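Local coordinates for protein cytosol aminopeptidase (Coxiella burnetii, PDB 3IJ3) that probably acts as a manganese-dependent metalloaminopeptidase of the M17 family, removing residues from the N-termini of peptides, at residues M270-L283 / L353-R365. Residues are numbered along the deposited sequence; the frame is centred on the assembly and turned at random.
With LI (lithium ion), chain C; SO4 (sulfate ion), chain F.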
ATOM      1  N   MET A 270       0.984 -15.534  14.681  1.00 15.80           N
ATOM      2  CA  MET A 270       1.234 -16.791  13.992  1.00 15.10           C
ATOM      3  C   MET A 270       1.795 -17.971  14.786  1.00 14.78           C
ATOM      4  O   MET A 270       1.893 -19.067  14.254  1.00 17.35           O
ATOM      5  CB  MET A 270       1.934 -16.561  12.681  1.00 17.31           C
ATOM      6  CG  MET A 270       1.062 -15.884  11.656  1.00 18.52           C
ATOM      7  SD  MET A 270      -0.464 -16.805  11.215  1.00 20.64           S
ATOM      8  CE  MET A 270      -1.684 -15.981  12.261  1.00 24.47           C
ATOM      9  N   LYS A 271       2.151 -17.745  16.041  1.00 15.13           N
ATOM     10  CA  LYS A 271       2.466 -18.872  16.936  1.00 15.35           C
ATOM     11  C   LYS A 271       1.189 -19.738  17.043  1.00 14.60           C
ATOM     12  O   LYS A 271       1.253 -20.907  17.419  1.00 15.17           O
ATOM     13  CB  LYS A 271       2.898 -18.391  18.328  1.00 15.43           C
ATOM     14  CG  LYS A 271       1.812 -17.721  19.164  1.00 14.97           C
ATOM     15  CD  LYS A 271       2.372 -17.226  20.491  1.00 15.28           C
ATOM     16  CE  LYS A 271       1.279 -16.631  21.347  1.00 14.54           C
ATOM     17  NZ  LYS A 271       1.692 -16.178  22.726  1.00 14.02           N
ATOM     18  N   LYS A 272       0.013 -19.175  16.710  1.00 15.61           N
ATOM     19  CA  LYS A 272      -1.245 -19.935  16.831  1.00 15.65           C
ATOM     20  C   LYS A 272      -1.575 -20.776  15.640  1.00 16.42           C
ATOM     21  O   LYS A 272      -2.614 -21.459  15.652  1.00 14.53           O
ATOM     22  CB  LYS A 272      -2.457 -19.012  17.111  1.00 16.67           C
ATOM     23  CG  LYS A 272      -3.066 -18.312  15.882  1.00 16.63           C
ATOM     24  CD  LYS A 272      -4.237 -17.442  16.299  1.00 17.04           C
ATOM     25  CE  LYS A 272      -4.836 -16.647  15.142  1.00 18.87           C
ATOM     26  NZ  LYS A 272      -5.447 -17.557  14.124  1.00 17.47           N
ATOM     27  N   ASP A 273      -0.726 -20.783  14.614  1.00 15.89           N
ATOM     28  CA  ASP A 273      -1.067 -21.557  13.411  1.00 15.53           C
ATOM     29  C   ASP A 273      -0.952 -23.089  13.576  1.00 15.56           C
ATOM     30  O   ASP A 273      -1.134 -23.860  12.614  1.00 15.39           O
ATOM     31  CB  ASP A 273      -0.333 -21.039  12.178  1.00 16.23           C
ATOM     32  CG  ASP A 273      -1.206 -21.098  10.924  1.00 19.51           C
ATOM     33  OD1 ASP A 273      -2.451 -20.962  11.047  1.00 18.77           O
ATOM     34  OD2 ASP A 273      -0.663 -21.281   9.832  1.00 20.62           O
ATOM     35  N   MET A 274      -0.646 -23.511  14.792  1.00 16.26           N
ATOM     36  CA  MET A 274      -0.676 -24.922  15.177  1.00 16.01           C
ATOM     37  C   MET A 274      -1.917 -25.213  16.043  1.00 15.28           C
ATOM     38  O   MET A 274      -2.029 -26.278  16.662  1.00 14.19           O
ATOM     39  CB  MET A 274       0.602 -25.373  15.904  1.00 15.70           C
ATOM     40  CG  MET A 274       1.163 -24.481  16.943  1.00 15.86           C
ATOM     41  SD  MET A 274       0.052 -23.975  18.262  1.00 15.97           S
ATOM     42  CE  MET A 274      -0.112 -25.538  19.134  1.00 15.91           C
ATOM     43  N   GLY A 275      -2.869 -24.282  16.057  1.00 15.00           N
ATOM     44  CA  GLY A 275      -4.103 -24.440  16.838  1.00 15.16           C
ATOM     45  C   GLY A 275      -4.914 -25.654  16.432  1.00 13.82           C
ATOM     46  O   GLY A 275      -5.519 -26.300  17.264  1.00 13.45           O
ATOM     47  N   GLY A 276      -4.870 -26.021  15.162  1.00 13.48           N
ATOM     48  CA  GLY A 276      -5.610 -27.193  14.710  1.00 14.96           C
ATOM     49  C   GLY A 276      -5.037 -28.457  15.321  1.00 14.08           C
ATOM     50  O   GLY A 276      -5.775 -29.370  15.720  1.00 14.23           O
ATOM     51  N   ALA A 277      -3.704 -28.515  15.410  1.00 13.99           N
ATOM     52  CA  ALA A 277      -3.021 -29.647  16.025  1.00 14.75           C
ATOM     53  C   ALA A 277      -3.408 -29.710  17.498  1.00 15.00           C
ATOM     54  O   ALA A 277      -3.682 -30.799  18.047  1.00 14.77           O
ATOM     55  CB  ALA A 277      -1.491 -29.504  15.888  1.00 14.40           C
ATOM     56  N   ALA A 278      -3.413 -28.554  18.163  1.00 14.69           N
ATOM     57  CA  ALA A 278      -3.786 -28.535  19.602  1.00 13.99           C
ATOM     58  C   ALA A 278      -5.208 -29.054  19.798  1.00 13.89           C
ATOM     59  O   ALA A 278      -5.486 -29.825  20.744  1.00 14.47           O
ATOM     60  CB  ALA A 278      -3.609 -27.148  20.193  1.00 13.90           C
ATOM     61  N   HIS A 279      -6.117 -28.626  18.926  1.00 14.69           N
ATOM     62  CA  HIS A 279      -7.518 -29.084  18.977  1.00 14.77           C
ATOM     63  C   HIS A 279      -7.636 -30.575  18.743  1.00 14.89           C
ATOM     64  O   HIS A 279      -8.381 -31.270  19.458  1.00 14.09           O
ATOM     65  CB  HIS A 279      -8.380 -28.326  17.963  1.00 15.22           C
ATOM     66  CG  HIS A 279      -8.823 -26.992  18.450  1.00 14.83           C
ATOM     67  ND1 HIS A 279      -7.948 -25.935  18.654  1.00 15.01           N
ATOM     68  CD2 HIS A 279     -10.043 -26.549  18.813  1.00 19.01           C
ATOM     69  CE1 HIS A 279      -8.629 -24.899  19.111  1.00 15.31           C
ATOM     70  NE2 HIS A 279      -9.898 -25.247  19.221  1.00 16.86           N
ATOM     71  N   ALA A 280      -6.946 -31.073  17.713  1.00 14.57           N
ATOM     72  CA  ALA A 280      -6.996 -32.501  17.408  1.00 15.33           C
ATOM     73  C   ALA A 280      -6.423 -33.307  18.590  1.00 14.96           C
ATOM     74  O   ALA A 280      -6.995 -34.325  18.991  1.00 15.55           O
ATOM     75  CB  ALA A 280      -6.250 -32.800  16.097  1.00 13.85           C
ATOM     76  N   LEU A 281      -5.313 -32.832  19.176  1.00 15.48           N
ATOM     77  CA  LEU A 281      -4.742 -33.499  20.348  1.00 14.93           C
ATOM     78  C   LEU A 281      -5.713 -33.447  21.538  1.00 13.59           C
ATOM     79  O   LEU A 281      -5.903 -34.440  22.245  1.00 14.39           O
ATOM     80  CB  LEU A 281      -3.398 -32.853  20.734  1.00 15.33           C
ATOM     81  CG  LEU A 281      -2.745 -33.400  21.999  1.00 14.90           C
ATOM     82  CD1 LEU A 281      -2.520 -34.941  21.915  1.00 15.46           C
ATOM     83  CD2 LEU A 281      -1.429 -32.655  22.300  1.00 16.37           C
ATOM     84  N   GLY A 282      -6.362 -32.298  21.748  1.00 14.15           N
ATOM     85  CA  GLY A 282      -7.307 -32.162  22.873  1.00 13.82           C
ATOM     86  C   GLY A 282      -8.514 -33.078  22.725  1.00 13.88           C
ATOM     87  O   GLY A 282      -8.913 -33.755  23.691  1.00 15.31           O
ATOM     88  N   LEU A 283      -9.046 -33.152  21.508  1.00 14.03           N
ATOM     89  CA  LEU A 283     -10.176 -34.041  21.227  1.00 14.48           C
ATOM     90  C   LEU A 283      -9.739 -35.515  21.447  1.00 14.54           C
ATOM     91  O   LEU A 283     -10.466 -36.293  22.070  1.00 13.86           O
ATOM     92  CB  LEU A 283     -10.730 -33.822  19.824  1.00 13.86           C
ATOM     93  CG  LEU A 283     -11.941 -34.659  19.505  1.00 13.90           C
ATOM     94  CD1 LEU A 283     -13.100 -34.414  20.528  1.00 13.73           C
ATOM     95  CD2 LEU A 283     -12.367 -34.372  18.084  1.00 14.57           C
ATOM     96  N   LEU A 353     -14.736 -42.391  10.088  1.00 16.02           N
ATOM     97  CA  LEU A 353     -14.832 -40.936  10.145  1.00 14.44           C
ATOM     98  C   LEU A 353     -13.460 -40.289  10.198  1.00 15.57           C
ATOM     99  O   LEU A 353     -12.550 -40.824  10.839  1.00 15.39           O
ATOM    100  CB  LEU A 353     -15.572 -40.526  11.445  1.00 14.32           C
ATOM    101  CG  LEU A 353     -15.668 -39.030  11.757  1.00 15.17           C
ATOM    102  CD1 LEU A 353     -16.565 -38.333  10.736  1.00 15.48           C
ATOM    103  CD2 LEU A 353     -16.211 -38.877  13.192  1.00 16.53           C
ATOM    104  N   ILE A 354     -13.316 -39.176   9.492  1.00 13.97           N
ATOM    105  CA  ILE A 354     -12.110 -38.348   9.554  1.00 12.75           C
ATOM    106  C   ILE A 354     -12.562 -36.946   9.945  1.00 13.98           C
ATOM    107  O   ILE A 354     -13.517 -36.425   9.355  1.00 14.52           O
ATOM    108  CB  ILE A 354     -11.351 -38.234   8.214  1.00 13.48           C
ATOM    109  CG1 ILE A 354     -10.947 -39.617   7.706  1.00 14.16           C
ATOM    110  CG2 ILE A 354     -10.104 -37.276   8.385  1.00 13.31           C
ATOM    111  CD1 ILE A 354     -10.320 -39.615   6.275  1.00 16.69           C
ATOM    112  N   ILE A 355     -11.904 -36.335  10.933  1.00 14.84           N
ATOM    113  CA  ILE A 355     -12.202 -34.952  11.299  1.00 15.64           C
ATOM    114  C   ILE A 355     -10.892 -34.207  11.323  1.00 16.26           C
ATOM    115  O   ILE A 355      -9.916 -34.649  11.974  1.00 16.91           O
ATOM    116  CB  ILE A 355     -12.853 -34.792  12.676  1.00 15.45           C
ATOM    117  CG1 ILE A 355     -14.190 -35.530  12.748  1.00 19.08           C
ATOM    118  CG2 ILE A 355     -13.065 -33.274  12.991  1.00 16.68           C
ATOM    119  CD1 ILE A 355     -14.820 -35.479  14.102  1.00 22.87           C
ATOM    120  N   ASP A 356     -10.817 -33.110  10.575  1.00 16.24           N
ATOM    121  CA  ASP A 356      -9.621 -32.260  10.607  1.00 16.49           C
ATOM    122  C   ASP A 356      -9.920 -30.879  11.190  1.00 16.25           C
ATOM    123  O   ASP A 356     -11.048 -30.372  11.121  1.00 15.11           O
ATOM    124  CB  ASP A 356      -8.872 -32.192   9.272  1.00 19.38           C
ATOM    125  CG  ASP A 356      -9.468 -31.261   8.278  1.00 24.10           C
ATOM    126  OD1 ASP A 356      -9.384 -30.021   8.502  1.00 29.77           O
ATOM    127  OD2 ASP A 356      -9.914 -31.751   7.202  1.00 24.93           O
ATOM    128  N   PHE A 357      -8.895 -30.317  11.822  1.00 16.31           N
ATOM    129  CA  PHE A 357      -8.960 -28.993  12.443  1.00 15.80           C
ATOM    130  C   PHE A 357      -7.816 -28.193  11.867  1.00 15.75           C
ATOM    131  O   PHE A 357      -6.659 -28.649  11.879  1.00 15.75           O
ATOM    132  CB  PHE A 357      -8.787 -29.068  13.948  1.00 16.24           C
ATOM    133  CG  PHE A 357      -9.910 -29.766  14.660  1.00 16.70           C
ATOM    134  CD1 PHE A 357     -11.025 -29.053  15.072  1.00 17.70           C
ATOM    135  CD2 PHE A 357      -9.838 -31.107  14.926  1.00 21.26           C
ATOM    136  CE1 PHE A 357     -12.053 -29.679  15.750  1.00 18.59           C
ATOM    137  CE2 PHE A 357     -10.887 -31.765  15.586  1.00 22.16           C
ATOM    138  CZ  PHE A 357     -11.982 -31.047  16.001  1.00 21.54           C
ATOM    139  N   SER A 358      -8.140 -27.025  11.358  1.00 15.73           N
ATOM    140  CA  SER A 358      -7.161 -26.158  10.751  1.00 16.74           C
ATOM    141  C   SER A 358      -7.437 -24.719  11.131  1.00 18.16           C
ATOM    142  O   SER A 358      -8.561 -24.324  11.271  1.00 18.16           O
ATOM    143  CB  SER A 358      -7.235 -26.327   9.240  1.00 19.51           C
ATOM    144  OG  SER A 358      -6.200 -25.624   8.607  1.00 23.10           O
ATOM    145  N   THR A 359      -6.386 -23.946  11.356  1.00 23.94           N
ATOM    146  CA  THR A 359      -6.556 -22.533  11.679  1.00 25.48           C
ATOM    147  C   THR A 359      -6.604 -21.672  10.431  1.00 29.17           C
ATOM    148  O   THR A 359      -5.893 -21.897   9.418  1.00 28.66           O
ATOM    149  CB  THR A 359      -5.460 -22.001  12.592  1.00 25.79           C
ATOM    150  OG1 THR A 359      -4.181 -22.463  12.116  1.00 24.37           O
ATOM    151  CG2 THR A 359      -5.683 -22.470  14.022  1.00 26.52           C
ATOM    152  N   LEU A 360      -7.460 -20.656  10.516  1.00 32.38           N
ATOM    153  CA  LEU A 360      -7.639 -19.671   9.459  1.00 33.96           C
ATOM    154  C   LEU A 360      -6.529 -18.651   9.484  1.00 34.69           C
ATOM    155  O   LEU A 360      -6.106 -18.252  10.575  1.00 36.48           O
ATOM    156  CB  LEU A 360      -8.922 -18.870   9.719  1.00 34.33           C
ATOM    157  CG  LEU A 360     -10.216 -19.600   9.487  1.00 35.12           C
ATOM    158  CD1 LEU A 360     -11.406 -18.952  10.109  1.00 34.24           C
ATOM    159  CD2 LEU A 360     -10.368 -19.751   7.955  1.00 38.47           C
ATOM    160  N   THR A 361      -6.076 -18.212   8.310  1.00 34.57           N
ATOM    161  CA  THR A 361      -5.078 -17.107   8.225  1.00 37.08           C
ATOM    162  C   THR A 361      -5.533 -16.090   7.157  1.00 38.64           C
ATOM    163  O   THR A 361      -5.983 -16.487   6.062  1.00 34.81           O
ATOM    164  CB  THR A 361      -3.662 -17.607   7.909  1.00 37.45           C
ATOM    165  OG1 THR A 361      -3.658 -18.261   6.623  1.00 36.45           O
ATOM    166  CG2 THR A 361      -3.190 -18.593   9.024  1.00 37.48           C
ATOM    167  N   GLY A 362      -5.413 -14.797   7.498  1.00 39.94           N
ATOM    168  CA  GLY A 362      -5.823 -13.681   6.627  1.00 42.15           C
ATOM    169  C   GLY A 362      -7.182 -13.097   7.031  1.00 44.33           C
ATOM    170  O   GLY A 362      -8.188 -13.820   7.051  1.00 44.61           O
ATOM    171  N   ALA A 363      -7.224 -11.795   7.340  1.00 46.15           N
ATOM    172  CA  ALA A 363      -8.469 -11.112   7.776  1.00 47.23           C
ATOM    173  C   ALA A 363      -9.714 -11.408   6.888  1.00 47.82           C
ATOM    174  O   ALA A 363     -10.847 -11.635   7.393  1.00 48.88           O
ATOM    175  CB  ALA A 363      -8.229  -9.587   7.857  1.00 46.99           C
ATOM    176  N   ALA A 364      -9.494 -11.421   5.571  1.00 46.72           N
ATOM    177  CA  ALA A 364     -10.566 -11.662   4.600  1.00 45.65           C
ATOM    178  C   ALA A 364     -11.128 -13.100   4.595  1.00 44.18           C
ATOM    179  O   ALA A 364     -12.281 -13.308   4.183  1.00 44.63           O
ATOM    180  CB  ALA A 364     -10.084 -11.292   3.188  1.00 45.75           C
ATOM    181  N   ARG A 365     -10.335 -14.080   5.044  1.00 41.12           N
ATOM    182  CA  ARG A 365     -10.781 -15.476   5.036  1.00 38.45           C
ATOM    183  C   ARG A 365     -11.696 -15.822   6.206  1.00 36.19           C
ATOM    184  O   ARG A 365     -12.418 -16.840   6.161  1.00 29.06           O
ATOM    185  CB  ARG A 365      -9.586 -16.434   4.933  1.00 39.87           C
ATOM    186  CG  ARG A 365      -8.882 -16.329   3.562  1.00 41.78           C
ATOM    187  CD  ARG A 365      -7.696 -17.294   3.387  1.00 43.17           C
ATOM    188  NE  ARG A 365      -8.047 -18.730   3.397  1.00 46.54           N
ATOM    189  CZ  ARG A 365      -8.052 -19.533   4.470  1.00 45.70           C
ATOM    190  NH1 ARG A 365      -8.362 -20.815   4.331  1.00 41.36           N
ATOM    191  NH2 ARG A 365      -7.743 -19.078   5.680  1.00 49.80           N
TER
HETATM  192 LI    LI C 460      -0.601 -21.070   7.946  1.00 14.02          LI
HETATM  193  S   SO4 F 463      -7.388 -19.085  -1.018  0.70 34.78           S
HETATM  194  O1  SO4 F 463      -6.720 -17.810  -0.754  0.70 35.55           O
HETATM  195  O2  SO4 F 463      -6.575 -19.928  -1.892  0.70 32.77           O
HETATM  196  O3  SO4 F 463      -7.716 -19.811   0.192  0.70 22.86           O
HETATM  197  O4  SO4 F 463      -8.650 -18.774  -1.700  0.70 32.26           O
HETATM  198  O   HOH W   1      -3.797 -18.847  12.418  1.00 23.79           O
HETATM  199  O   HOH W   2      -5.678 -16.035  11.953  1.00 30.55           O
HETATM  200  O   HOH W   3      -3.836 -25.081  12.778  1.00 17.88           O
HETATM  201  O   HOH W   4      -1.686 -20.199   6.626  1.00 18.32           O
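F357 packs its ring against helix 275-283, with CB of H279 over one face of its ring, 4.2 Å from the centroid in a CH-pi contact. CD2 of L283 comes to the ring edge near CE2, and CB of A280 lies 4.1 Å from CD2 of F357. The H279 ring meets that of F357 obliquely, planes at 34°; its ND1 donates to the carbonyl O of G275, 2.8 Å away, which the backbone N of H279 approaches from the opposite face. NE2 of the same imidazole accepts a hydrogen bond from the backbone N of M468. G276, lacking a side chain, lets helix and strand close in, its CA 3.4 Å from O of F357 in a CA-H...O contact; the axes of helix 275-283 and strand 353-359 approach to 6.3 Å, their directions 147° apart and so roughly antiparallel.

Just before the helix, T359 OG1 donates a short 2.5 Å hydrogen bond to OD1 of D273 from above the carboxylate plane. A chi1 of 45° sets that hydroxyl between the backbone N and the carbonyl carbon and leaves CG2 to pack on CA of G275. A water joins T359 OG1 to N of G276, and two more link K272 NZ, itself bonded to O of F451, with O of L360. OD1 of D273 also pairs with K250, an arrangement that would hold the carboxylate in place while OD2 binds lithium at 1.9 Å. D255 and E334 share the ion, whose bound water reaches T361 OG1. Strand end and helix start thus meet at the metal site of an M17 aminopeptidase catalytic domain.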